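Local coordinates for protein ADP-ribosylating toxin CARDS (Mycoplasma pneumoniae, PDB 4TLV) that transfers the ADP-ribosyl group from NAD(+) to multiple target proteins and causes vacuolization and loss of epithelial integrity in host cells, at residues V157-E171 with V422-M434. Residues are numbered along the deposited sequence; the frame is centred on the assembly and turned at random.
Sequences VEPGHAHHPAGRVVE and VDECTTHAQFVTM. With ACT (acetate ion), chain M.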
loop_
_atom_site.group_PDB
_atom_site.type_symbol
_atom_site.label_atom_id
_atom_site.label_comp_id
_atom_site.label_asym_id
_atom_site.label_seq_id
_atom_site.Cartn_x
_atom_site.Cartn_y
_atom_site.Cartn_z
ATOM N N VAL A 157 -13.903 7.225 18.965
ATOM C CA VAL A 157 -13.970 8.591 18.456
ATOM C C VAL A 157 -15.233 9.304 18.979
ATOM O O VAL A 157 -16.329 8.764 18.902
ATOM C CB VAL A 157 -13.971 8.584 16.919
ATOM C CG1 VAL A 157 -14.110 10.010 16.357
ATOM C CG2 VAL A 157 -12.675 7.913 16.395
ATOM N N GLU A 158 -15.075 10.521 19.493
ATOM C CA GLU A 158 -16.216 11.285 20.021
ATOM C C GLU A 158 -17.162 10.454 20.912
ATOM O O GLU A 158 -18.356 10.379 20.640
ATOM C CB GLU A 158 -17.038 11.910 18.875
ATOM C CG GLU A 158 -17.893 13.106 19.331
ATOM C CD GLU A 158 -19.051 13.446 18.409
ATOM O OE1 GLU A 158 -19.359 12.662 17.481
ATOM O OE2 GLU A 158 -19.675 14.507 18.632
ATOM N N PRO A 159 -16.642 9.837 21.982
ATOM C CA PRO A 159 -17.490 8.928 22.771
ATOM C C PRO A 159 -18.720 9.612 23.377
ATOM O O PRO A 159 -18.685 10.800 23.701
ATOM C CB PRO A 159 -16.550 8.467 23.891
ATOM C CG PRO A 159 -15.570 9.559 24.022
ATOM C CD PRO A 159 -15.326 10.027 22.603
ATOM N N GLY A 160 -19.798 8.853 23.535
ATOM C CA GLY A 160 -21.015 9.378 24.105
ATOM C C GLY A 160 -21.857 10.105 23.070
ATOM O O GLY A 160 -23.026 10.386 23.318
ATOM N N HIS A 161 -21.275 10.416 21.912
ATOM C CA HIS A 161 -21.992 11.213 20.913
ATOM C C HIS A 161 -22.012 10.608 19.501
ATOM O O HIS A 161 -23.030 10.652 18.815
ATOM C CB HIS A 161 -21.414 12.628 20.857
ATOM C CG HIS A 161 -21.458 13.353 22.170
ATOM N ND1 HIS A 161 -22.610 13.915 22.671
ATOM C CD2 HIS A 161 -20.486 13.603 23.082
ATOM C CE1 HIS A 161 -22.350 14.481 23.839
ATOM N NE2 HIS A 161 -21.069 14.312 24.106
ATOM N N ALA A 162 -20.886 10.070 19.053
ATOM C CA ALA A 162 -20.822 9.539 17.683
ATOM C C ALA A 162 -21.858 8.444 17.499
ATOM O O ALA A 162 -22.013 7.591 18.370
ATOM C CB ALA A 162 -19.423 8.994 17.388
ATOM N N HIS A 163 -22.561 8.446 16.369
ATOM C CA HIS A 163 -23.464 7.336 16.080
ATOM C C HIS A 163 -22.640 6.109 15.723
ATOM O O HIS A 163 -21.473 6.226 15.341
ATOM C CB HIS A 163 -24.457 7.681 14.967
ATOM C CG HIS A 163 -23.874 7.613 13.587
ATOM N ND1 HIS A 163 -23.125 8.634 13.041
ATOM C CD2 HIS A 163 -23.952 6.653 12.635
ATOM C CE1 HIS A 163 -22.760 8.302 11.813
ATOM N NE2 HIS A 163 -23.247 7.104 11.544
ATOM N N HIS A 164 -23.233 4.936 15.882
ATOM C CA HIS A 164 -22.520 3.673 15.679
ATOM C C HIS A 164 -22.896 3.063 14.329
ATOM O O HIS A 164 -23.972 2.501 14.188
ATOM C CB HIS A 164 -22.889 2.700 16.794
ATOM C CG HIS A 164 -22.634 3.236 18.166
ATOM N ND1 HIS A 164 -23.311 2.783 19.278
ATOM C CD2 HIS A 164 -21.784 4.193 18.606
ATOM C CE1 HIS A 164 -22.882 3.431 20.347
ATOM N NE2 HIS A 164 -21.957 4.295 19.968
ATOM N N PRO A 165 -22.019 3.188 13.321
ATOM C CA PRO A 165 -22.412 2.712 11.989
ATOM C C PRO A 165 -22.681 1.200 11.995
ATOM O O PRO A 165 -21.838 0.420 12.446
ATOM C CB PRO A 165 -21.198 3.074 11.108
ATOM C CG PRO A 165 -20.475 4.187 11.895
ATOM C CD PRO A 165 -20.667 3.777 13.331
ATOM N N ALA A 166 -23.852 0.804 11.500
ATOM C CA ALA A 166 -24.281 -0.593 11.529
ATOM C C ALA A 166 -24.142 -1.223 12.910
ATOM O O ALA A 166 -23.882 -2.418 13.031
ATOM C CB ALA A 166 -23.513 -1.412 10.475
ATOM N N GLY A 167 -24.283 -0.418 13.959
ATOM C CA GLY A 167 -24.240 -0.943 15.314
ATOM C C GLY A 167 -22.851 -1.203 15.877
ATOM O O GLY A 167 -22.712 -1.875 16.906
ATOM N N ARG A 168 -21.819 -0.694 15.206
ATOM C CA ARG A 168 -20.443 -0.835 15.693
ATOM C C ARG A 168 -19.898 0.521 16.124
ATOM O O ARG A 168 -20.268 1.546 15.563
ATOM C CB ARG A 168 -19.537 -1.456 14.625
ATOM C CG ARG A 168 -19.745 -2.962 14.455
ATOM C CD ARG A 168 -18.854 -3.731 15.386
ATOM N NE ARG A 168 -19.027 -5.172 15.259
ATOM C CZ ARG A 168 -18.265 -6.073 15.863
ATOM N NH1 ARG A 168 -17.240 -5.691 16.624
ATOM N NH2 ARG A 168 -18.521 -7.364 15.691
ATOM N N VAL A 169 -19.013 0.521 17.115
ATOM C CA VAL A 169 -18.511 1.765 17.688
ATOM C C VAL A 169 -17.171 2.150 17.074
ATOM O O VAL A 169 -16.219 1.384 17.154
ATOM C CB VAL A 169 -18.306 1.622 19.197
ATOM C CG1 VAL A 169 -17.765 2.919 19.774
ATOM C CG2 VAL A 169 -19.618 1.214 19.869
ATOM N N VAL A 170 -17.114 3.331 16.462
ATOM C CA VAL A 170 -15.921 3.798 15.766
ATOM C C VAL A 170 -14.766 4.017 16.731
ATOM O O VAL A 170 -14.875 4.798 17.677
ATOM C CB VAL A 170 -16.201 5.120 15.010
ATOM C CG1 VAL A 170 -14.944 5.619 14.306
ATOM C CG2 VAL A 170 -17.349 4.950 14.002
ATOM N N GLU A 171 -13.657 3.331 16.469
ATOM C CA GLU A 171 -12.471 3.416 17.293
ATOM C C GLU A 171 -11.302 3.970 16.497
ATOM O O GLU A 171 -11.246 3.831 15.272
ATOM C CB GLU A 171 -12.064 2.023 17.787
ATOM C CG GLU A 171 -13.122 1.304 18.576
ATOM C CD GLU A 171 -13.161 1.732 20.031
ATOM O OE1 GLU A 171 -12.086 1.929 20.637
ATOM O OE2 GLU A 171 -14.279 1.853 20.565
ATOM N N VAL A 422 -14.700 16.542 14.477
ATOM C CA VAL A 422 -15.678 15.475 14.374
ATOM C C VAL A 422 -16.870 15.776 15.269
ATOM O O VAL A 422 -16.725 15.951 16.480
ATOM C CB VAL A 422 -15.070 14.128 14.788
ATOM C CG1 VAL A 422 -16.155 13.047 14.827
ATOM C CG2 VAL A 422 -13.949 13.736 13.826
ATOM N N ASP A 423 -18.045 15.804 14.665
ATOM C CA ASP A 423 -19.266 16.122 15.371
ATOM C C ASP A 423 -20.439 15.836 14.438
ATOM O O ASP A 423 -20.270 15.755 13.223
ATOM C CB ASP A 423 -19.259 17.599 15.758
ATOM C CG ASP A 423 -20.443 17.976 16.622
ATOM O OD1 ASP A 423 -20.356 17.764 17.856
ATOM O OD2 ASP A 423 -21.456 18.473 16.065
ATOM N N GLU A 424 -21.629 15.682 14.994
ATOM C CA GLU A 424 -22.802 15.465 14.152
ATOM C C GLU A 424 -22.883 16.519 13.045
ATOM O O GLU A 424 -23.199 16.204 11.902
ATOM C CB GLU A 424 -24.081 15.486 14.990
ATOM C CG GLU A 424 -25.347 15.194 14.187
ATOM C CD GLU A 424 -26.605 15.173 15.053
ATOM O OE1 GLU A 424 -26.486 15.426 16.277
ATOM O OE2 GLU A 424 -27.708 14.904 14.517
ATOM N N CYS A 425 -22.590 17.771 13.382
ATOM C CA CYS A 425 -22.728 18.863 12.418
ATOM C C CYS A 425 -21.483 19.086 11.552
ATOM O O CYS A 425 -21.466 19.986 10.707
ATOM C CB CYS A 425 -23.098 20.166 13.133
ATOM S SG CYS A 425 -24.823 20.260 13.683
ATOM N N THR A 426 -20.441 18.286 11.763
ATOM C CA THR A 426 -19.234 18.420 10.953
ATOM C C THR A 426 -18.794 17.085 10.321
ATOM O O THR A 426 -19.565 16.449 9.599
ATOM C CB THR A 426 -18.083 19.121 11.723
ATOM O OG1 THR A 426 -17.865 18.492 12.991
ATOM C CG2 THR A 426 -18.414 20.600 11.955
ATOM N N THR A 427 -17.561 16.670 10.575
ATOM C CA THR A 427 -17.062 15.426 9.996
ATOM C C THR A 427 -17.582 14.232 10.779
ATOM O O THR A 427 -17.444 14.189 11.993
ATOM C CB THR A 427 -15.533 15.383 10.042
ATOM O OG1 THR A 427 -15.020 16.602 9.502
ATOM C CG2 THR A 427 -15.002 14.182 9.232
ATOM N N HIS A 428 -18.158 13.249 10.099
ATOM C CA HIS A 428 -18.585 12.060 10.831
ATOM C C HIS A 428 -17.401 11.188 11.230
ATOM O O HIS A 428 -16.339 11.251 10.614
ATOM C CB HIS A 428 -19.684 11.316 10.095
ATOM C CG HIS A 428 -20.996 12.049 10.125
ATOM N ND1 HIS A 428 -22.218 11.728 9.637
ATOM C CD2 HIS A 428 -21.134 13.284 10.727
ATOM C CE1 HIS A 428 -23.063 12.771 9.946
ATOM N NE2 HIS A 428 -22.386 13.695 10.604
ATOM N N ALA A 429 -17.579 10.409 12.290
ATOM C CA ALA A 429 -16.442 9.839 13.008
ATOM C C ALA A 429 -15.611 8.881 12.157
ATOM O O ALA A 429 -14.394 8.776 12.338
ATOM C CB ALA A 429 -16.923 9.125 14.286
ATOM N N GLN A 430 -16.255 8.169 11.235
ATOM C CA GLN A 430 -15.511 7.139 10.503
ATOM C C GLN A 430 -14.495 7.724 9.525
ATOM O O GLN A 430 -13.571 7.039 9.109
ATOM C CB GLN A 430 -16.436 6.132 9.807
ATOM C CG GLN A 430 -17.140 6.670 8.579
ATOM C CD GLN A 430 -18.021 5.615 7.965
ATOM O OE1 GLN A 430 -17.706 5.219 6.741
ATOM N NE2 GLN A 430 -18.970 5.137 8.605
ATOM N N PHE A 431 -14.627 9.001 9.185
ATOM C CA PHE A 431 -13.628 9.585 8.302
ATOM C C PHE A 431 -12.209 9.417 8.841
ATOM O O PHE A 431 -11.274 9.139 8.087
ATOM C CB PHE A 431 -13.875 11.067 7.986
ATOM C CG PHE A 431 -12.856 11.619 7.040
ATOM C CD1 PHE A 431 -12.852 11.217 5.721
ATOM C CD2 PHE A 431 -11.858 12.473 7.480
ATOM C CE1 PHE A 431 -11.879 11.693 4.839
ATOM C CE2 PHE A 431 -10.908 12.949 6.602
ATOM C CZ PHE A 431 -10.920 12.548 5.281
ATOM N N VAL A 432 -12.038 9.569 10.154
ATOM C CA VAL A 432 -10.704 9.524 10.736
ATOM C C VAL A 432 -10.245 8.106 11.096
ATOM O O VAL A 432 -9.441 7.911 12.014
ATOM C CB VAL A 432 -10.573 10.493 11.934
ATOM C CG1 VAL A 432 -10.832 11.933 11.455
ATOM C CG2 VAL A 432 -11.535 10.106 13.047
ATOM N N THR A 433 -10.742 7.130 10.334
ATOM C CA THR A 433 -10.313 5.745 10.418
ATOM C C THR A 433 -10.018 5.258 8.996
ATOM O O THR A 433 -10.493 5.832 8.040
ATOM C CB THR A 433 -11.405 4.848 11.034
ATOM O OG1 THR A 433 -12.533 4.805 10.163
ATOM C CG2 THR A 433 -11.851 5.408 12.404
ATOM N N MET A 434 -9.242 4.193 8.862
ATOM C CA MET A 434 -8.809 3.748 7.544
ATOM C C MET A 434 -9.680 2.606 7.022
ATOM O O MET A 434 -9.642 1.499 7.547
ATOM C CB MET A 434 -7.324 3.344 7.595
ATOM C CG MET A 434 -6.384 4.524 7.728
ATOM S SD MET A 434 -4.713 4.004 8.133
ATOM C CE MET A 434 -4.786 4.012 9.892
HETATM C C ACT M . -20.916 11.198 14.210
HETATM O O ACT M . -20.232 10.434 13.485
HETATM O OXT ACT M . -22.086 10.833 14.471
HETATM C CH3 ACT M . -20.363 12.484 14.745
HETATM O O HOH W 1 -21.904 14.664 17.413
#
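The imidazole rings of His163 and His428 meet as an offset edge-to-face pair, the edge of His163 directed at the face of His428, with centroids 5.7 Å apart and planes at 72°. At the edge of the His163 ring, in its plane, lies OXT of an acetate, bound by His163 ND1 at 2.8 Å and also by the backbone N of His163. With chi1 at 78°, CG of His163 sits between its own N and carbonyl carbon, which lets ring and backbone grip the same oxygen. The other acetate oxygen takes the N-H of Ala429, so this ion, probably from the crystallisation liquor, ties the two loops together. The edge of the His428 ring is anchored in plane by NE2 donating to Glu424 O, while His163 NE2 reaches Glu273. Two acceptors, Glu158 OE2 and Asp423 OD1, lie 3.4 Å apart; a water that donates to Glu158 OE2 and accepts from Glu424 N probably offsets part of their repulsion. Asp423 OD2 closes an Asx turn on Cys425 N. Beneath, small Ala429 lets the branched valines close in: its CB lies 3.6 Å from Val157 CG1 and 4.0 Å from Val170 CG1. Thr433 turns CG2 onto Val170 CG1 (3.6 Å), its hydroxyl bonding Glu222. This is an interdomain interface, joining a loop between antiparallel strands of the mART domain to the 3-10 turn 429-431 at the end of the D2 beta-trefoil.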